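Local coordinates for protein Cg9734-pa (Drosophila melanogaster, PDB 2BK9) that binds a haem through two axial histidines in the globin fold and probably carries oxygen, possibly with some peroxidase activity, at residues 24-29 / 114-119; 73-78 / 83-88. The protein carries 1 engineered substitution. All coordinates share one frame; numbering follows the deposited sequence. Where two conformers were deposited one is given.

Contact 1: 24-29 / 114-119; sequences GAAILT and LDVLTA
Val116 lays both of its methyls against helix 20-34, where they meet Ala26 and Ile27. Its CG1 is 4.1 Å from Ala26 CB and 3.9 Å from Ile27 CG1. Its CG2 lies as near the backbone as the side chains, 3.9 Å from both Ile27 N and Ile27 CG1. CG1 stands anti to the backbone N of Val116 (chi1 166°), and CG2 lies beside that N. This spreads the two methyls over the neighbouring turn, and the single valine touches two successive residues. The side chains of Ile27 and Val116 cross at about a right angle. Ile27 takes part through its CG1 branch, which is anti to its own carbonyl carbon (chi1 -67°).

The helices run close here, with Ile27 CA and Val116 CA 6.2 Å apart. The small side chain of Ala26 and the short one of Val116 are consistent with so close an approach. The contact is apolar between the two segments. A polar tie lies just beside it, where Asp115 OD2 is hydrogen-bonded to Gln30 NE2.

Both helices also carry a threonine that bonds back one turn. Thr29 OG1 gives a 2.8 Å bond to Ala25 O, which also accepts from Thr29 N on the opposite face of its carbonyl plane. Thr118 OG1 and Thr118 N grip Leu114 O in the same way. Each hydroxyl thus gives its proton to a carbonyl of its own helix.

Deeper in the protein, Ile27 also packs on Leu109 and Ile113 of helix 103-120. Its side chain is about 7 Å from the haem and about 8 Å from that of His61, an axial ligand of the iron. The close crossing of these two helices corresponds to the B/G helix pair of the globin fold.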
loop_
_atom_site.group_PDB
_atom_site.type_symbol
_atom_site.label_atom_id
_atom_site.label_comp_id
_atom_site.label_asym_id
_atom_site.label_seq_id
_atom_site.Cartn_x
_atom_site.Cartn_y
_atom_site.Cartn_z
ATOM N N GLY A 24 3.465 4.963 -7.654
ATOM C CA GLY A 24 3.993 3.699 -7.124
ATOM C C GLY A 24 5.502 3.734 -6.946
ATOM O O GLY A 24 6.005 3.188 -5.970
ATOM N N ALA A 25 6.219 4.365 -7.864
ATOM C CA ALA A 25 7.667 4.452 -7.731
ATOM C C ALA A 25 8.055 5.325 -6.543
ATOM O O ALA A 25 9.050 5.034 -5.879
ATOM C CB ALA A 25 8.295 5.008 -8.968
ATOM N N ALA A 26 7.271 6.357 -6.248
ATOM C CA ALA A 26 7.558 7.181 -5.070
ATOM C C ALA A 26 7.432 6.349 -3.793
ATOM O O ALA A 26 8.251 6.439 -2.875
ATOM C CB ALA A 26 6.654 8.402 -5.022
ATOM N N ILE A 27 6.387 5.544 -3.709
ATOM C CA ILE A 27 6.192 4.658 -2.590
ATOM C C ILE A 27 7.344 3.678 -2.473
ATOM O O ILE A 27 7.975 3.540 -1.409
ATOM C CB ILE A 27 4.848 3.926 -2.690
ATOM C CG1 ILE A 27 3.682 4.893 -2.537
ATOM C CG2 ILE A 27 4.783 2.779 -1.699
ATOM C CD1 ILE A 27 2.317 4.319 -2.884
ATOM N N LEU A 28 7.633 2.958 -3.556
ATOM C CA LEU A 28 8.577 1.868 -3.416
ATOM C C LEU A 28 10.022 2.333 -3.320
ATOM O O LEU A 28 10.795 1.754 -2.565
ATOM C CB LEU A 28 8.256 0.875 -4.529
ATOM C CG LEU A 28 8.645 -0.553 -4.366
ATOM C CD1 LEU A 28 8.027 -1.205 -3.138
ATOM C CD2 LEU A 28 8.333 -1.342 -5.603
ATOM N N THR A 29 10.404 3.386 -4.034
ATOM C CA THR A 29 11.739 3.920 -3.808
ATOM C C THR A 29 11.913 4.399 -2.361
ATOM O O THR A 29 12.969 4.174 -1.780
ATOM C CB THR A 29 12.164 5.025 -4.770
ATOM O OG1 THR A 29 11.278 6.139 -4.661
ATOM C CG2 THR A 29 12.263 4.540 -6.198
ATOM N N LEU A 114 1.421 6.476 3.411
ATOM C CA LEU A 114 0.733 7.651 3.930
ATOM C C LEU A 114 1.521 8.930 3.657
ATOM O O LEU A 114 0.930 9.955 3.317
ATOM C CB LEU A 114 0.439 7.461 5.416
ATOM C CG LEU A 114 -0.681 6.433 5.687
ATOM C CD1 LEU A 114 -0.679 6.045 7.149
ATOM C CD2 LEU A 114 -2.038 6.948 5.264
ATOM N N ASP A 115 2.840 8.858 3.733
ATOM C CA ASP A 115 3.678 9.985 3.420
ATOM C C ASP A 115 3.501 10.416 1.949
ATOM O O ASP A 115 3.355 11.595 1.642
ATOM C CB ASP A 115 5.122 9.608 3.710
ATOM C CG ASP A 115 6.055 10.667 3.426
ATOM O OD1 ASP A 115 6.135 11.581 4.281
ATOM O OD2 ASP A 115 6.725 10.710 2.353
ATOM N N VAL A 116 3.542 9.452 1.041
ATOM C CA VAL A 116 3.440 9.755 -0.368
ATOM C C VAL A 116 2.078 10.366 -0.685
ATOM O O VAL A 116 1.989 11.342 -1.413
ATOM C CB VAL A 116 3.726 8.526 -1.207
ATOM C CG1 VAL A 116 3.295 8.732 -2.679
ATOM C CG2 VAL A 116 5.197 8.155 -1.126
ATOM N N LEU A 117 0.998 9.790 -0.173
ATOM C CA LEU A 117 -0.344 10.264 -0.455
ATOM C C LEU A 117 -0.581 11.650 0.138
ATOM O O LEU A 117 -1.231 12.498 -0.487
ATOM C CB LEU A 117 -1.373 9.287 0.017
ATOM C CG LEU A 117 -1.281 7.926 -0.698
ATOM C CD1 LEU A 117 -2.374 7.015 -0.151
ATOM C CD2 LEU A 117 -1.348 7.984 -2.226
ATOM N N THR A 118 -0.055 11.875 1.344
ATOM C CA THR A 118 -0.203 13.147 1.987
ATOM C C THR A 118 0.399 14.244 1.120
ATOM O O THR A 118 -0.206 15.295 0.930
ATOM C CB THR A 118 0.412 13.086 3.398
ATOM O OG1 THR A 118 -0.398 12.209 4.192
ATOM C CG2 THR A 118 0.375 14.441 4.075
ATOM N N ALA A 119 1.583 13.998 0.586
ATOM C CA ALA A 119 2.219 14.966 -0.284
ATOM C C ALA A 119 1.490 15.074 -1.604
ATOM O O ALA A 119 1.218 16.170 -2.078
ATOM C CB ALA A 119 3.673 14.621 -0.469
#

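Contact 2: 73-78 / 83-88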
loop_
_atom_site.group_PDB
_atom_site.type_symbol
_atom_site.label_atom_id
_atom_site.label_comp_id
_atom_site.label_asym_id
_atom_site.label_seq_id
_atom_site.Cartn_x
_atom_site.Cartn_y
_atom_site.Cartn_z
ATOM N N ILE A 73 -10.509 1.176 -2.896
ATOM C CA ILE A 73 -11.238 2.417 -2.801
ATOM C C ILE A 73 -12.530 2.331 -3.583
ATOM O O ILE A 73 -13.539 2.930 -3.173
ATOM C CB ILE A 73 -10.307 3.558 -3.253
ATOM C CG1 ILE A 73 -9.226 3.725 -2.206
ATOM C CG2 ILE A 73 -11.057 4.836 -3.505
ATOM C CD1 ILE A 73 -7.993 4.441 -2.676
ATOM N N GLN A 74 -12.527 1.579 -4.680
ATOM C CA GLN A 74 -13.715 1.409 -5.474
ATOM C C GLN A 74 -14.896 0.830 -4.720
ATOM O O GLN A 74 -16.050 1.066 -5.092
ATOM C CB GLN A 74 -13.414 0.542 -6.707
ATOM C CG GLN A 74 -12.689 1.257 -7.792
ATOM C CD GLN A 74 -12.225 0.369 -8.962
ATOM O OE1 GLN A 74 -12.843 -0.655 -9.316
ATOM N NE2 GLN A 74 -11.111 0.779 -9.562
ATOM N N VAL A 75 -14.668 0.002 -3.701
ATOM C CA VAL A 75 -15.758 -0.648 -3.001
ATOM C C VAL A 75 -16.340 0.149 -1.855
ATOM O O VAL A 75 -17.366 -0.197 -1.304
ATOM C CB VAL A 75 -15.344 -2.056 -2.489
ATOM C CG1 VAL A 75 -14.728 -2.849 -3.596
ATOM C CG2 VAL A 75 -14.471 -1.989 -1.281
ATOM N N LEU A 76 -15.669 1.223 -1.470
ATOM C CA LEU A 76 -16.084 1.956 -0.271
ATOM C C LEU A 76 -17.478 2.564 -0.344
ATOM O O LEU A 76 -17.834 3.104 -1.381
ATOM C CB LEU A 76 -15.083 3.052 0.065
ATOM C CG LEU A 76 -13.690 2.551 0.352
ATOM C CD1 LEU A 76 -12.803 3.769 0.588
ATOM C CD2 LEU A 76 -13.595 1.586 1.530
ATOM N N GLY A 77 -18.172 2.534 0.804
ATOM C CA GLY A 77 -19.472 3.148 1.026
ATOM C C GLY A 77 -20.641 2.439 0.452
ATOM O O GLY A 77 -21.783 2.943 0.588
ATOM N N GLN A 78 -20.391 1.313 -0.229
ATOM C CA GLN A 78 -21.450 0.519 -0.824
ATOM C C GLN A 78 -21.519 -0.843 -0.247
ATOM O O GLN A 78 -20.590 -1.301 0.402
ATOM C CB GLN A 78 -21.156 0.390 -2.256
ATOM C CG GLN A 78 -21.108 1.756 -2.920
ATOM C CD GLN A 78 -22.447 2.484 -2.896
ATOM O OE1 GLN A 78 -22.534 3.687 -2.502
ATOM N NE2 GLN A 78 -23.492 1.788 -3.305
ATOM N N GLU A 83 -16.719 -7.010 3.255
ATOM C CA GLU A 83 -16.454 -8.325 2.680
ATOM C C GLU A 83 -15.415 -8.249 1.562
ATOM O O GLU A 83 -14.504 -9.064 1.480
ATOM C CB GLU A 83 -17.755 -8.920 2.137
ATOM C CG GLU A 83 -18.806 -9.199 3.189
ATOM C CD GLU A 83 -19.769 -8.055 3.539
ATOM O OE1 GLU A 83 -19.488 -6.860 3.331
ATOM O OE2 GLU A 83 -20.879 -8.391 4.036
ATOM N N LYS A 84 -15.594 -7.280 0.675
ATOM C CA LYS A 84 -14.689 -7.169 -0.447
ATOM C C LYS A 84 -13.295 -6.751 -0.004
ATOM O O LYS A 84 -12.293 -7.266 -0.537
ATOM C CB LYS A 84 -15.247 -6.197 -1.469
ATOM C CG LYS A 84 -16.439 -6.729 -2.244
ATOM C CD LYS A 84 -17.108 -5.667 -3.110
ATOM C CE LYS A 84 -18.249 -6.242 -3.948
ATOM N NZ LYS A 84 -17.870 -7.241 -4.920
ATOM N N LEU A 85 -13.194 -5.869 0.988
ATOM C CA LEU A 85 -11.878 -5.519 1.540
ATOM C C LEU A 85 -11.210 -6.719 2.187
ATOM O O LEU A 85 -10.018 -6.956 2.046
ATOM C CB LEU A 85 -11.976 -4.365 2.522
ATOM C CG LEU A 85 -12.369 -3.021 1.937
ATOM C CD1 LEU A 85 -12.650 -2.032 3.030
ATOM C CD2 LEU A 85 -11.284 -2.498 1.005
ATOM N N ASP A 86 -11.990 -7.489 2.945
ATOM C CA ASP A 86 -11.441 -8.662 3.596
ATOM C C ASP A 86 -10.895 -9.617 2.533
ATOM O O ASP A 86 -9.809 -10.204 2.706
ATOM C CB ASP A 86 -12.461 -9.357 4.466
ATOM C CG ASP A 86 -11.812 -10.421 5.295
ATOM O OD1 ASP A 86 -11.199 -10.135 6.307
ATOM O OD2 ASP A 86 -11.855 -11.600 4.951
ATOM N N GLU A 87 -11.632 -9.803 1.443
ATOM C CA GLU A 87 -11.174 -10.667 0.378
ATOM C C GLU A 87 -9.877 -10.153 -0.223
ATOM O O GLU A 87 -8.933 -10.912 -0.395
ATOM C CB GLU A 87 -12.271 -10.789 -0.675
ATOM C CG GLU A 87 -11.839 -11.642 -1.809
ATOM C CD GLU A 87 -12.830 -11.717 -2.959
ATOM O OE1 GLU A 87 -13.860 -10.969 -3.011
ATOM O OE2 GLU A 87 -12.572 -12.522 -3.878
ATOM N N ILE A 88 -9.863 -8.901 -0.636
ATOM C CA ILE A 88 -8.700 -8.320 -1.302
ATOM C C ILE A 88 -7.462 -8.527 -0.433
ATOM O O ILE A 88 -6.411 -8.972 -0.896
ATOM C CB ILE A 88 -8.951 -6.844 -1.605
ATOM C CG1 ILE A 88 -10.012 -6.687 -2.724
ATOM C CG2 ILE A 88 -7.673 -6.134 -1.946
ATOM C CD1 ILE A 88 -10.595 -5.302 -2.815
#
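Val75 and Leu85 make the apolar centre of this contact. Val75 CG2 is 4.0 Å from Leu85 CD2 and equally near Leu85 CG. The methyl thus meets the branched end of the leucine. With Val75 CG1 anti to the carbonyl carbon (chi1 -50°), CG2 falls between the backbone N and the carbonyl carbon and faces the leucine. Leu85 uses its second methyl on Leu76, with Leu85 CD1 4.0 Å from Leu76 CD2. These two leucines cross at about a right angle. The fork of Leu85 therefore serves two successive residues, one methyl each.

The other methyl of Val75 meets the aliphatic part of Lys84. Val75 CG1 touches Lys84 CD at 3.7 Å and Lys84 CB at 4.0 Å. The lysine chain is extended through chi3 and then bends at chi4 (-63°). Its methylenes flank the valine while its end leads away from the segment 73-78.

These contacts join the C-terminal part of helix 56-75 to the early part of helix 81-96, the E-to-F corner of the globin fold. The backbone reverses through a type II beta turn from Val75 to Gln78. Gly77 takes the third position of the turn, where a type II turn calls for a positive phi (76°).

Further side-chain packing ties the corner to the rest of the fold. Leu76 touches Val6 of helix 3-17, and Leu85 touches His137 and Ile141 of helix 125-143. Among the charged groups, Asp86 OD1 forms a salt bridge with Lys144 NZ.

The two contacts lie on opposite sides of the chain's centre. Their own centres are about 22 Å apart, and their nearest atoms are about 7 Å apart without touching. Contact 1 joins helices 20-34 and 103-120, which are distant in sequence. Contact 2 joins helices 56-75 and 81-96, which follow one another, and both of its segments fall between those of contact 1. Along the chain the order is therefore 24-29, 73-78, 83-88, 114-119. No helix is shared. Helices 56-75 and 81-96 carry the two axial histidines, His61 and His96. Contact 1 packs closer to the haem, while contact 2 closes a more distant corner of the same globin fold.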